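Local coordinates for protein intimin (Escherichia coli, PDB 1F00) that probably anchors enteropathogenic bacteria to host cells as an outer-membrane adhesin, its tip binding a receptor delivered by the bacterium itself, at residues A[1-6]-A[23-28]; A[41-46]-A[63-68]; A[119-124]-A[157-162]. All coordinates share one frame; numbering follows the deposited sequence.

Contact 1: residues A[1-6]-A[23-28]; sequences ASITEI and YTVKVM
Ser2 and Met28 begin an antiparallel pairing in which the short segments' strand directions differ by 135°, well short of fully antiparallel, and their axes come as close as 4.5 Å. Ser2 and Met28 bond both ways: Met28 N reaches Ser2 O at 2.8 Å along a nearly straight bond, while Ser2 N returns a longer, more bent one to Met28 O. Ile3 and Val27 form the non-hydrogen-bonded pair that follows. The spacing then slips. Lys26 O receives Thr4 N at 2.9 Å, but Lys26 N bonds to Glu5 O, so Thr4 and Glu5 both stand against one residue. Thr4 carries the kink, with psi near -4°, and beyond it Ile6 settles opposite Val25.

Side chains sort onto two faces. Ile3, Ile6, Val25 and Val27 share the inner one. Ile6 and Val25 lie side by side with Ile6 CG1 3.7 Å from Val25 CG1, whereas Ile3 CG1 meets Val27 CG2 at a looser 4.1 Å; both isoleucines go on to touch Val86. On the outer face Glu5 and Lys26 run alongside each other, CB to CB at 3.8 Å, though their charged ends do not meet. At the kink, Thr4 crosses Met28 at about a right angle: its hydroxyl sits between the backbone N and the carbonyl carbon (chi1 60°), which brings OG1 to 3.3 Å from Met28 CG.

Two residues set against one make this a beta bulge, here in the edge strand of an immunoglobulin-like beta sandwich.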
ATOM      1  N   ALA A   1     -13.797  49.769   1.006  1.00 30.88           N
ATOM      2  CA  ALA A   1     -13.120  50.552  -0.063  1.00 29.45           C
ATOM      3  C   ALA A   1     -12.125  49.687  -0.833  1.00 28.72           C
ATOM      4  O   ALA A   1     -12.067  49.748  -2.063  1.00 29.50           O
ATOM      5  CB  ALA A   1     -12.410  51.755   0.547  1.00 30.16           C
ATOM      6  N   SER A   2     -11.344  48.881  -0.120  1.00 28.03           N
ATOM      7  CA  SER A   2     -10.373  48.019  -0.788  1.00 28.32           C
ATOM      8  C   SER A   2      -9.967  46.770  -0.008  1.00 25.09           C
ATOM      9  O   SER A   2      -9.843  46.792   1.217  1.00 26.39           O
ATOM     10  CB  SER A   2      -9.120  48.821  -1.143  1.00 28.54           C
ATOM     11  OG  SER A   2      -8.224  48.038  -1.909  1.00 27.14           O
ATOM     12  N   ILE A   3      -9.766  45.677  -0.733  1.00 24.89           N
ATOM     13  CA  ILE A   3      -9.351  44.418  -0.126  1.00 23.34           C
ATOM     14  C   ILE A   3      -7.848  44.519   0.108  1.00 23.51           C
ATOM     15  O   ILE A   3      -7.076  44.688  -0.833  1.00 22.64           O
ATOM     16  CB  ILE A   3      -9.670  43.225  -1.055  1.00 23.52           C
ATOM     17  CG1 ILE A   3     -11.184  43.028  -1.141  1.00 24.67           C
ATOM     18  CG2 ILE A   3      -9.002  41.956  -0.543  1.00 23.01           C
ATOM     19  CD1 ILE A   3     -11.616  42.034  -2.204  1.00 25.27           C
ATOM     20  N   THR A   4      -7.441  44.428   1.368  1.00 21.45           N
ATOM     21  CA  THR A   4      -6.029  44.535   1.716  1.00 24.48           C
ATOM     22  C   THR A   4      -5.430  43.206   2.161  1.00 24.07           C
ATOM     23  O   THR A   4      -4.233  43.110   2.430  1.00 23.01           O
ATOM     24  CB  THR A   4      -5.825  45.561   2.830  1.00 23.31           C
ATOM     25  OG1 THR A   4      -6.559  45.153   3.991  1.00 25.99           O
ATOM     26  CG2 THR A   4      -6.314  46.932   2.377  1.00 24.93           C
ATOM     27  N   GLU A   5      -6.275  42.184   2.240  1.00 24.64           N
ATOM     28  CA  GLU A   5      -5.840  40.851   2.643  1.00 26.98           C
ATOM     29  C   GLU A   5      -6.731  39.836   1.947  1.00 26.35           C
ATOM     30  O   GLU A   5      -7.945  40.029   1.844  1.00 26.98           O
ATOM     31  CB  GLU A   5      -5.972  40.667   4.165  1.00 27.68           C
ATOM     32  CG  GLU A   5      -5.139  41.619   5.017  1.00 31.15           C
ATOM     33  CD  GLU A   5      -3.720  41.124   5.271  1.00 34.70           C
ATOM     34  OE1 GLU A   5      -2.905  41.915   5.795  1.00 37.53           O
ATOM     35  OE2 GLU A   5      -3.416  39.950   4.959  1.00 35.69           O
ATOM     36  N   ILE A   6      -6.128  38.760   1.457  1.00 24.60           N
ATOM     37  CA  ILE A   6      -6.877  37.694   0.809  1.00 25.02           C
ATOM     38  C   ILE A   6      -6.061  36.430   1.046  1.00 25.08           C
ATOM     39  O   ILE A   6      -5.049  36.187   0.388  1.00 23.97           O
ATOM     40  CB  ILE A   6      -7.089  37.980  -0.703  1.00 25.98           C
ATOM     41  CG1 ILE A   6      -7.926  36.864  -1.327  1.00 26.40           C
ATOM     42  CG2 ILE A   6      -5.754  38.149  -1.409  1.00 27.19           C
ATOM     43  CD1 ILE A   6      -8.522  37.232  -2.680  1.00 29.93           C
ATOM     44  N   TYR A  23     -11.439  30.856   2.320  1.00 23.81           N
ATOM     45  CA  TYR A  23     -10.769  32.089   1.946  1.00 24.32           C
ATOM     46  C   TYR A  23     -11.262  33.213   2.838  1.00 25.51           C
ATOM     47  O   TYR A  23     -12.459  33.333   3.102  1.00 26.29           O
ATOM     48  CB  TYR A  23     -11.061  32.435   0.482  1.00 23.08           C
ATOM     49  CG  TYR A  23     -10.459  31.474  -0.513  1.00 21.39           C
ATOM     50  CD1 TYR A  23     -11.049  30.237  -0.765  1.00 22.63           C
ATOM     51  CD2 TYR A  23      -9.285  31.796  -1.193  1.00 21.97           C
ATOM     52  CE1 TYR A  23     -10.484  29.345  -1.672  1.00 21.69           C
ATOM     53  CE2 TYR A  23      -8.713  30.915  -2.095  1.00 21.52           C
ATOM     54  CZ  TYR A  23      -9.317  29.691  -2.331  1.00 19.59           C
ATOM     55  OH  TYR A  23      -8.762  28.819  -3.236  1.00 20.96           O
ATOM     56  N   THR A  24     -10.335  34.034   3.309  1.00 25.62           N
ATOM     57  CA  THR A  24     -10.703  35.147   4.161  1.00 26.49           C
ATOM     58  C   THR A  24     -10.145  36.445   3.593  1.00 27.12           C
ATOM     59  O   THR A  24      -8.944  36.560   3.351  1.00 28.54           O
ATOM     60  CB  THR A  24     -10.177  34.946   5.601  1.00 26.42           C
ATOM     61  OG1 THR A  24     -10.663  33.700   6.123  1.00 24.91           O
ATOM     62  CG2 THR A  24     -10.656  36.081   6.500  1.00 28.64           C
ATOM     63  N   VAL A  25     -11.026  37.410   3.352  1.00 27.73           N
ATOM     64  CA  VAL A  25     -10.601  38.705   2.836  1.00 28.29           C
ATOM     65  C   VAL A  25     -10.888  39.777   3.874  1.00 28.45           C
ATOM     66  O   VAL A  25     -11.739  39.605   4.748  1.00 27.30           O
ATOM     67  CB  VAL A  25     -11.338  39.090   1.527  1.00 28.88           C
ATOM     68  CG1 VAL A  25     -10.947  38.148   0.408  1.00 29.01           C
ATOM     69  CG2 VAL A  25     -12.842  39.070   1.746  1.00 29.97           C
ATOM     70  N   LYS A  26     -10.158  40.881   3.784  1.00 28.99           N
ATOM     71  CA  LYS A  26     -10.358  41.988   4.704  1.00 27.62           C
ATOM     72  C   LYS A  26     -10.498  43.243   3.858  1.00 28.79           C
ATOM     73  O   LYS A  26      -9.687  43.490   2.964  1.00 27.25           O
ATOM     74  CB  LYS A  26      -9.168  42.116   5.656  1.00 28.60           C
ATOM     75  CG  LYS A  26      -9.329  43.213   6.695  1.00 29.84           C
ATOM     76  CD  LYS A  26      -8.168  43.238   7.673  1.00 29.50           C
ATOM     77  CE  LYS A  26      -8.394  44.288   8.752  1.00 31.18           C
ATOM     78  NZ  LYS A  26      -7.302  44.320   9.761  1.00 32.49           N
ATOM     79  N   VAL A  27     -11.551  44.011   4.118  1.00 29.14           N
ATOM     80  CA  VAL A  27     -11.794  45.248   3.387  1.00 29.06           C
ATOM     81  C   VAL A  27     -11.451  46.408   4.308  1.00 29.96           C
ATOM     82  O   VAL A  27     -11.912  46.468   5.449  1.00 29.62           O
ATOM     83  CB  VAL A  27     -13.264  45.351   2.939  1.00 29.62           C
ATOM     84  CG1 VAL A  27     -13.506  46.676   2.238  1.00 29.43           C
ATOM     85  CG2 VAL A  27     -13.598  44.198   2.008  1.00 26.57           C
ATOM     86  N   MET A  28     -10.634  47.326   3.811  1.00 29.50           N
ATOM     87  CA  MET A  28     -10.211  48.467   4.607  1.00 30.46           C
ATOM     88  C   MET A  28     -10.328  49.797   3.885  1.00 29.90           C
ATOM     89  O   MET A  28     -10.420  49.863   2.657  1.00 28.07           O
ATOM     90  CB  MET A  28      -8.755  48.287   5.043  1.00 32.98           C
ATOM     91  CG  MET A  28      -8.491  47.075   5.912  1.00 35.84           C
ATOM     92  SD  MET A  28      -9.082  47.315   7.587  1.00 41.37           S
ATOM     93  CE  MET A  28      -7.653  48.114   8.337  1.00 38.30           C
TER

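Contact 2: residues A[41-46]-A[63-68]; sequences FTTTLG and VTLTST
Phe41 and Val63 reach toward each other tip to tip, from backbones too far apart to pair: their CA atoms are 8.1 Å apart. From CB of Phe41 the ring leaves anti to the carbonyl carbon (chi1 -58°), which aims it at the strand across the gap. CG, the first ring atom, already meets Val63 CG2 at 3.8 Å. Along one side of the ring CD2 and CE2 each lie 3.6 Å from that same methyl, Val63 CG2, while on the other side CD1 and CE1 meet the second branch, CE1 lying 3.5 Å from Val63 CG1. CZ, at the tip, is near both methyls. The valine therefore straddles a single face of the ring, with CG2 3.6 Å from the ring centroid and only 11° off the normal, a CH-pi contact almost over the centre.

This is the interior of an immunoglobulin-like beta sandwich: strand 38-43 belongs to one sheet and strand 60-66 to the other, and inward side chains from each fill the space between. Further along, Thr43 and Leu65 repeat the tip-to-tip approach, Thr43 CG2 standing 3.9 Å from Leu65 CD1, with Val75 touching both residues.

Past Thr43 the chain crosses toward the opposite sheet, where strand 47-48 joins strand 60-66, and the gap narrows. Leu65 CD2 now meets main chain, 3.6 Å from Leu45 O, an oxygen that accepts a hydrogen bond from Ser73 OG. Gly46, lacking a side chain, brings its CA to 3.1 Å from Thr66 O. Leu45 turns CG toward Ser67, whose OG hydroxyl donates a hydrogen bond to Thr69 O.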
ATOM      1  N   PHE A  41     -17.243  36.599  -4.889  1.00 32.58           N
ATOM      2  CA  PHE A  41     -16.184  35.668  -5.246  1.00 30.66           C
ATOM      3  C   PHE A  41     -16.475  34.871  -6.505  1.00 29.86           C
ATOM      4  O   PHE A  41     -17.629  34.657  -6.883  1.00 29.54           O
ATOM      5  CB  PHE A  41     -15.929  34.682  -4.103  1.00 29.25           C
ATOM      6  CG  PHE A  41     -15.555  35.333  -2.807  1.00 28.90           C
ATOM      7  CD1 PHE A  41     -16.520  35.941  -2.016  1.00 28.17           C
ATOM      8  CD2 PHE A  41     -14.241  35.318  -2.366  1.00 27.16           C
ATOM      9  CE1 PHE A  41     -16.179  36.520  -0.796  1.00 29.47           C
ATOM     10  CE2 PHE A  41     -13.892  35.894  -1.149  1.00 28.11           C
ATOM     11  CZ  PHE A  41     -14.862  36.495  -0.363  1.00 27.11           C
ATOM     12  N   THR A  42     -15.404  34.422  -7.141  1.00 29.02           N
ATOM     13  CA  THR A  42     -15.501  33.629  -8.352  1.00 29.14           C
ATOM     14  C   THR A  42     -14.338  32.652  -8.338  1.00 28.67           C
ATOM     15  O   THR A  42     -13.309  32.910  -7.710  1.00 28.10           O
ATOM     16  CB  THR A  42     -15.421  34.518  -9.612  1.00 30.11           C
ATOM     17  OG1 THR A  42     -14.228  35.311  -9.571  1.00 29.63           O
ATOM     18  CG2 THR A  42     -16.630  35.432  -9.691  1.00 29.96           C
ATOM     19  N   THR A  43     -14.504  31.521  -9.009  1.00 28.49           N
ATOM     20  CA  THR A  43     -13.443  30.529  -9.047  1.00 30.22           C
ATOM     21  C   THR A  43     -13.265  29.979 -10.441  1.00 28.40           C
ATOM     22  O   THR A  43     -14.201  29.964 -11.237  1.00 28.96           O
ATOM     23  CB  THR A  43     -13.740  29.339  -8.117  1.00 32.11           C
ATOM     24  OG1 THR A  43     -14.163  29.821  -6.839  1.00 37.62           O
ATOM     25  CG2 THR A  43     -12.491  28.496  -7.932  1.00 29.16           C
ATOM     26  N   THR A  44     -12.054  29.519 -10.732  1.00 28.08           N
ATOM     27  CA  THR A  44     -11.761  28.935 -12.027  1.00 25.99           C
ATOM     28  C   THR A  44     -12.029  27.430 -11.963  1.00 25.85           C
ATOM     29  O   THR A  44     -12.045  26.755 -12.990  1.00 24.91           O
ATOM     30  CB  THR A  44     -10.296  29.161 -12.419  1.00 26.25           C
ATOM     31  OG1 THR A  44      -9.442  28.519 -11.462  1.00 25.72           O
ATOM     32  CG2 THR A  44      -9.985  30.652 -12.458  1.00 27.42           C
ATOM     33  N   LEU A  45     -12.236  26.915 -10.751  1.00 25.66           N
ATOM     34  CA  LEU A  45     -12.504  25.488 -10.550  1.00 25.65           C
ATOM     35  C   LEU A  45     -13.117  25.192  -9.184  1.00 25.83           C
ATOM     36  O   LEU A  45     -12.653  25.690  -8.161  1.00 25.40           O
ATOM     37  CB  LEU A  45     -11.214  24.675 -10.700  1.00 25.59           C
ATOM     38  CG  LEU A  45     -11.353  23.178 -10.391  1.00 26.62           C
ATOM     39  CD1 LEU A  45     -12.238  22.520 -11.434  1.00 24.65           C
ATOM     40  CD2 LEU A  45      -9.984  22.524 -10.369  1.00 27.27           C
ATOM     41  N   GLY A  46     -14.162  24.372  -9.168  1.00 26.68           N
ATOM     42  CA  GLY A  46     -14.790  24.022  -7.909  1.00 27.32           C
ATOM     43  C   GLY A  46     -16.111  24.711  -7.634  1.00 28.24           C
ATOM     44  O   GLY A  46     -16.676  25.365  -8.509  1.00 28.84           O
ATOM     45  N   VAL A  63     -15.563  32.687   2.704  1.00 29.77           N
ATOM     46  CA  VAL A  63     -16.274  31.733   1.853  1.00 28.57           C
ATOM     47  C   VAL A  63     -15.428  30.464   1.736  1.00 28.24           C
ATOM     48  O   VAL A  63     -14.220  30.498   1.969  1.00 27.42           O
ATOM     49  CB  VAL A  63     -16.518  32.295   0.440  1.00 28.86           C
ATOM     50  CG1 VAL A  63     -17.403  33.530   0.514  1.00 30.58           C
ATOM     51  CG2 VAL A  63     -15.189  32.621  -0.228  1.00 28.85           C
ATOM     52  N   THR A  64     -16.061  29.347   1.385  1.00 26.40           N
ATOM     53  CA  THR A  64     -15.346  28.081   1.248  1.00 26.20           C
ATOM     54  C   THR A  64     -15.425  27.533  -0.171  1.00 25.45           C
ATOM     55  O   THR A  64     -16.375  27.811  -0.906  1.00 25.78           O
ATOM     56  CB  THR A  64     -15.898  27.016   2.216  1.00 27.18           C
ATOM     57  OG1 THR A  64     -17.297  26.833   1.980  1.00 25.89           O
ATOM     58  CG2 THR A  64     -15.679  27.443   3.657  1.00 27.25           C
ATOM     59  N   LEU A  65     -14.420  26.747  -0.546  1.00 25.41           N
ATOM     60  CA  LEU A  65     -14.339  26.158  -1.880  1.00 24.16           C
ATOM     61  C   LEU A  65     -14.134  24.644  -1.792  1.00 24.29           C
ATOM     62  O   LEU A  65     -13.337  24.165  -0.986  1.00 24.25           O
ATOM     63  CB  LEU A  65     -13.159  26.776  -2.646  1.00 25.75           C
ATOM     64  CG  LEU A  65     -12.964  26.610  -4.162  1.00 25.25           C
ATOM     65  CD1 LEU A  65     -11.527  26.970  -4.503  1.00 23.67           C
ATOM     66  CD2 LEU A  65     -13.235  25.194  -4.615  1.00 30.21           C
ATOM     67  N   THR A  66     -14.854  23.904  -2.629  1.00 23.82           N
ATOM     68  CA  THR A  66     -14.734  22.448  -2.689  1.00 24.38           C
ATOM     69  C   THR A  66     -14.671  22.079  -4.168  1.00 24.48           C
ATOM     70  O   THR A  66     -14.938  22.921  -5.027  1.00 24.92           O
ATOM     71  CB  THR A  66     -15.947  21.745  -2.058  1.00 24.77           C
ATOM     72  OG1 THR A  66     -17.127  22.071  -2.800  1.00 25.07           O
ATOM     73  CG2 THR A  66     -16.128  22.191  -0.617  1.00 24.28           C
ATOM     74  N   SER A  67     -14.318  20.834  -4.473  1.00 22.64           N
ATOM     75  CA  SER A  67     -14.236  20.405  -5.864  1.00 23.58           C
ATOM     76  C   SER A  67     -14.430  18.900  -6.010  1.00 25.13           C
ATOM     77  O   SER A  67     -14.073  18.131  -5.116  1.00 24.44           O
ATOM     78  CB  SER A  67     -12.882  20.813  -6.456  1.00 22.98           C
ATOM     79  OG  SER A  67     -12.805  20.496  -7.834  1.00 24.96           O
ATOM     80  N   THR A  68     -15.001  18.486  -7.138  1.00 25.59           N
ATOM     81  CA  THR A  68     -15.221  17.069  -7.400  1.00 25.87           C
ATOM     82  C   THR A  68     -14.168  16.551  -8.372  1.00 25.46           C
ATOM     83  O   THR A  68     -14.075  15.349  -8.622  1.00 24.19           O
ATOM     84  CB  THR A  68     -16.621  16.805  -7.997  1.00 26.40           C
ATOM     85  OG1 THR A  68     -16.750  17.489  -9.248  1.00 27.51           O
ATOM     86  CG2 THR A  68     -17.703  17.278  -7.042  1.00 27.85           C
TER

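Contact 3: residues A[119-124]-A[157-162]; sequences WLQYGQ and LKEKGT
Two backbone hydrogen bonds tie Leu157 to the chain around Tyr122. Tyr122 N reaches Leu157 O at 2.7 Å, bent at the hydrogen to 139°, and Leu157 N returns a straighter bond to Gly123 O at 3.1 Å. Tyr122 presents its N-H from a type II beta turn, Leu120 to Gly123, closed by Gly123 N on Leu120 O; Tyr122 takes the third position, with positive phi (73°).

That turn lies where an Ig-like domain meets the lectin-like one: strand 118-120 runs parallel to strand 184-190, and Tyr233 is hydrogen-bonded to Gln121 O.

Apolar packing centres on Trp119. Leu157 crosses it at about a right angle and comes over one face of the indole, CD1 3.5 Å from the centroid of the five-membered ring, a CH-pi contact. Lys158 lays CG against the edge of the Tyr122 ring, 3.9 Å from CE2.

Among the polar contacts, Glu159 O sits at the indole edge, 3.3 Å from Trp119 CZ3. Trp119 NE1 is hydrogen-bonded to Pro116 O, and the Lys158 ammonium to Pro143 O. One water bridges the two segments, bonded to Tyr122 OH at 2.9 Å and donating to Glu159 OE2 at 2.7 Å.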
ATOM      1  N   TRP A 119       1.712 -18.002   2.573  1.00 16.53           N
ATOM      2  CA  TRP A 119       2.878 -17.190   2.248  1.00 16.51           C
ATOM      3  C   TRP A 119       4.214 -17.886   2.157  1.00 16.21           C
ATOM      4  O   TRP A 119       4.642 -18.550   3.100  1.00 12.93           O
ATOM      5  CB  TRP A 119       3.085 -16.078   3.278  1.00 16.65           C
ATOM      6  CG  TRP A 119       1.971 -15.122   3.515  1.00 16.19           C
ATOM      7  CD1 TRP A 119       0.807 -15.001   2.815  1.00 16.03           C
ATOM      8  CD2 TRP A 119       1.934 -14.122   4.537  1.00 16.33           C
ATOM      9  NE1 TRP A 119       0.042 -13.981   3.341  1.00 15.01           N
ATOM     10  CE2 TRP A 119       0.713 -13.426   4.402  1.00 15.39           C
ATOM     11  CE3 TRP A 119       2.821 -13.746   5.556  1.00 13.78           C
ATOM     12  CZ2 TRP A 119       0.351 -12.375   5.251  1.00 15.71           C
ATOM     13  CZ3 TRP A 119       2.462 -12.699   6.401  1.00 14.94           C
ATOM     14  CH2 TRP A 119       1.235 -12.028   6.242  1.00 15.10           C
ATOM     15  N   LEU A 120       4.881 -17.721   1.024  1.00 14.93           N
ATOM     16  CA  LEU A 120       6.226 -18.243   0.894  1.00 15.45           C
ATOM     17  C   LEU A 120       6.953 -17.187   1.733  1.00 13.50           C
ATOM     18  O   LEU A 120       6.783 -15.990   1.488  1.00 13.19           O
ATOM     19  CB  LEU A 120       6.695 -18.154  -0.561  1.00 15.38           C
ATOM     20  CG  LEU A 120       8.176 -18.438  -0.824  1.00 17.87           C
ATOM     21  CD1 LEU A 120       8.514 -19.862  -0.397  1.00 15.16           C
ATOM     22  CD2 LEU A 120       8.472 -18.243  -2.311  1.00 17.24           C
ATOM     23  N   GLN A 121       7.730 -17.589   2.730  1.00 12.99           N
ATOM     24  CA  GLN A 121       8.420 -16.577   3.530  1.00 14.16           C
ATOM     25  C   GLN A 121       9.329 -15.729   2.650  1.00 15.02           C
ATOM     26  O   GLN A 121      10.085 -16.257   1.830  1.00 13.84           O
ATOM     27  CB  GLN A 121       9.254 -17.204   4.652  1.00 14.55           C
ATOM     28  CG  GLN A 121       9.725 -16.152   5.655  1.00 15.87           C
ATOM     29  CD  GLN A 121      10.565 -16.709   6.796  1.00 16.42           C
ATOM     30  OE1 GLN A 121      10.476 -16.233   7.923  1.00 18.18           O
ATOM     31  NE2 GLN A 121      11.391 -17.704   6.504  1.00 15.06           N
ATOM     32  N   TYR A 122       9.245 -14.415   2.825  1.00 13.01           N
ATOM     33  CA  TYR A 122      10.040 -13.465   2.058  1.00 14.83           C
ATOM     34  C   TYR A 122       9.553 -13.340   0.622  1.00 16.23           C
ATOM     35  O   TYR A 122      10.262 -12.842  -0.247  1.00 16.71           O
ATOM     36  CB  TYR A 122      11.525 -13.846   2.117  1.00 16.70           C
ATOM     37  CG  TYR A 122      12.032 -13.866   3.545  1.00 17.83           C
ATOM     38  CD1 TYR A 122      12.791 -14.930   4.028  1.00 17.69           C
ATOM     39  CD2 TYR A 122      11.688 -12.845   4.435  1.00 19.05           C
ATOM     40  CE1 TYR A 122      13.188 -14.984   5.367  1.00 20.83           C
ATOM     41  CE2 TYR A 122      12.079 -12.886   5.771  1.00 20.59           C
ATOM     42  CZ  TYR A 122      12.826 -13.957   6.232  1.00 21.74           C
ATOM     43  OH  TYR A 122      13.207 -14.004   7.552  1.00 21.32           O
ATOM     44  N   GLY A 123       8.333 -13.812   0.382  1.00 18.29           N
ATOM     45  CA  GLY A 123       7.739 -13.667  -0.930  1.00 16.37           C
ATOM     46  C   GLY A 123       7.486 -12.171  -1.023  1.00 17.30           C
ATOM     47  O   GLY A 123       7.399 -11.499   0.012  1.00 14.68           O
ATOM     48  N   GLN A 124       7.373 -11.636  -2.235  1.00 16.54           N
ATOM     49  CA  GLN A 124       7.162 -10.204  -2.394  1.00 16.89           C
ATOM     50  C   GLN A 124       6.002  -9.832  -3.316  1.00 18.52           C
ATOM     51  O   GLN A 124       5.765 -10.485  -4.331  1.00 17.42           O
ATOM     52  CB  GLN A 124       8.454  -9.562  -2.904  1.00 18.67           C
ATOM     53  CG  GLN A 124       9.621  -9.729  -1.945  1.00 18.64           C
ATOM     54  CD  GLN A 124      10.944  -9.339  -2.562  1.00 22.96           C
ATOM     55  OE1 GLN A 124      11.370  -9.919  -3.563  1.00 22.93           O
ATOM     56  NE2 GLN A 124      11.607  -8.356  -1.966  1.00 22.20           N
ATOM     57  N   LEU A 157       6.762 -10.223   2.721  1.00 15.93           N
ATOM     58  CA  LEU A 157       6.090 -10.924   3.813  1.00 15.11           C
ATOM     59  C   LEU A 157       7.122 -11.695   4.634  1.00 16.52           C
ATOM     60  O   LEU A 157       7.915 -12.457   4.084  1.00 15.83           O
ATOM     61  CB  LEU A 157       5.039 -11.871   3.233  1.00 13.75           C
ATOM     62  CG  LEU A 157       3.996 -11.147   2.372  1.00 16.78           C
ATOM     63  CD1 LEU A 157       3.051 -12.154   1.760  1.00 17.05           C
ATOM     64  CD2 LEU A 157       3.223 -10.137   3.223  1.00 16.34           C
ATOM     65  N   LYS A 158       7.103 -11.515   5.952  1.00 15.74           N
ATOM     66  CA  LYS A 158       8.095 -12.163   6.804  1.00 15.91           C
ATOM     67  C   LYS A 158       7.596 -13.166   7.844  1.00 16.62           C
ATOM     68  O   LYS A 158       8.126 -14.275   7.937  1.00 15.85           O
ATOM     69  CB  LYS A 158       8.924 -11.081   7.491  1.00 18.45           C
ATOM     70  CG  LYS A 158       9.477 -10.072   6.501  1.00 20.00           C
ATOM     71  CD  LYS A 158       9.879  -8.772   7.160  1.00 19.48           C
ATOM     72  CE  LYS A 158      11.243  -8.837   7.798  1.00 23.53           C
ATOM     73  NZ  LYS A 158      11.630  -7.486   8.327  1.00 23.00           N
ATOM     74  N   GLU A 159       6.591 -12.789   8.631  1.00 16.90           N
ATOM     75  CA  GLU A 159       6.076 -13.691   9.661  1.00 15.78           C
ATOM     76  C   GLU A 159       4.551 -13.676   9.734  1.00 17.22           C
ATOM     77  O   GLU A 159       3.905 -12.694   9.364  1.00 18.20           O
ATOM     78  CB  GLU A 159       6.642 -13.302  11.030  1.00 14.71           C
ATOM     79  CG  GLU A 159       8.170 -13.320  11.143  1.00 17.66           C
ATOM     80  CD  GLU A 159       8.762 -14.725  11.139  1.00 16.88           C
ATOM     81  OE1 GLU A 159       8.012 -15.704  11.344  1.00 19.21           O
ATOM     82  OE2 GLU A 159       9.990 -14.847  10.947  1.00 19.57           O
ATOM     83  N   LYS A 160       3.983 -14.767  10.234  1.00 18.30           N
ATOM     84  CA  LYS A 160       2.540 -14.870  10.359  1.00 18.49           C
ATOM     85  C   LYS A 160       1.995 -13.832  11.334  1.00 19.01           C
ATOM     86  O   LYS A 160       2.420 -13.748  12.484  1.00 17.21           O
ATOM     87  CB  LYS A 160       2.148 -16.272  10.817  1.00 19.50           C
ATOM     88  CG  LYS A 160       2.562 -17.366   9.849  1.00 22.65           C
ATOM     89  CD  LYS A 160       2.130 -18.745  10.337  1.00 24.73           C
ATOM     90  CE  LYS A 160       0.620 -18.880  10.394  1.00 26.11           C
ATOM     91  NZ  LYS A 160       0.218 -20.233  10.879  1.00 26.60           N
ATOM     92  N   GLY A 161       1.045 -13.043  10.857  1.00 18.91           N
ATOM     93  CA  GLY A 161       0.450 -12.021  11.693  1.00 18.77           C
ATOM     94  C   GLY A 161      -0.317 -11.051  10.829  1.00 19.95           C
ATOM     95  O   GLY A 161      -0.366 -11.202   9.610  1.00 17.49           O
ATOM     96  N   THR A 162      -0.919 -10.054  11.464  1.00 17.60           N
ATOM     97  CA  THR A 162      -1.682  -9.057  10.747  1.00 19.65           C
ATOM     98  C   THR A 162      -1.124  -7.673  11.056  1.00 19.89           C
ATOM     99  O   THR A 162      -0.797  -7.357  12.200  1.00 18.84           O
ATOM    100  CB  THR A 162      -3.181  -9.121  11.130  1.00 19.45           C
ATOM    101  OG1 THR A 162      -3.892  -8.069  10.471  1.00 20.31           O
ATOM    102  CG2 THR A 162      -3.357  -8.987  12.635  1.00 19.36           C
TER
HETATM  103  O   HOH W   1      11.486 -12.964   9.673  1.00 19.12           O

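How the contacts relate
Contacts 1 and 2 belong to one Ig-like domain and are direct neighbours, their centres 18 Å apart. Strands 21-29 and 60-66 lie next to each other in the same sheet, joined by a probable hydrogen bond from Tyr23 N to Val63 O (2.8 Å). Val25 CG2 also packs on Phe41 CZ at 3.9 Å, so the pairing within one sheet in contact 1 runs into the packing between sheets in contact 2. Contact 3 lies far along the elongated chain, with its centre about 46 Å from that of contact 2 and 58 Å from that of contact 1, at the next Ig-like domain's junction with the lectin-like domain, which probably carries receptor binding.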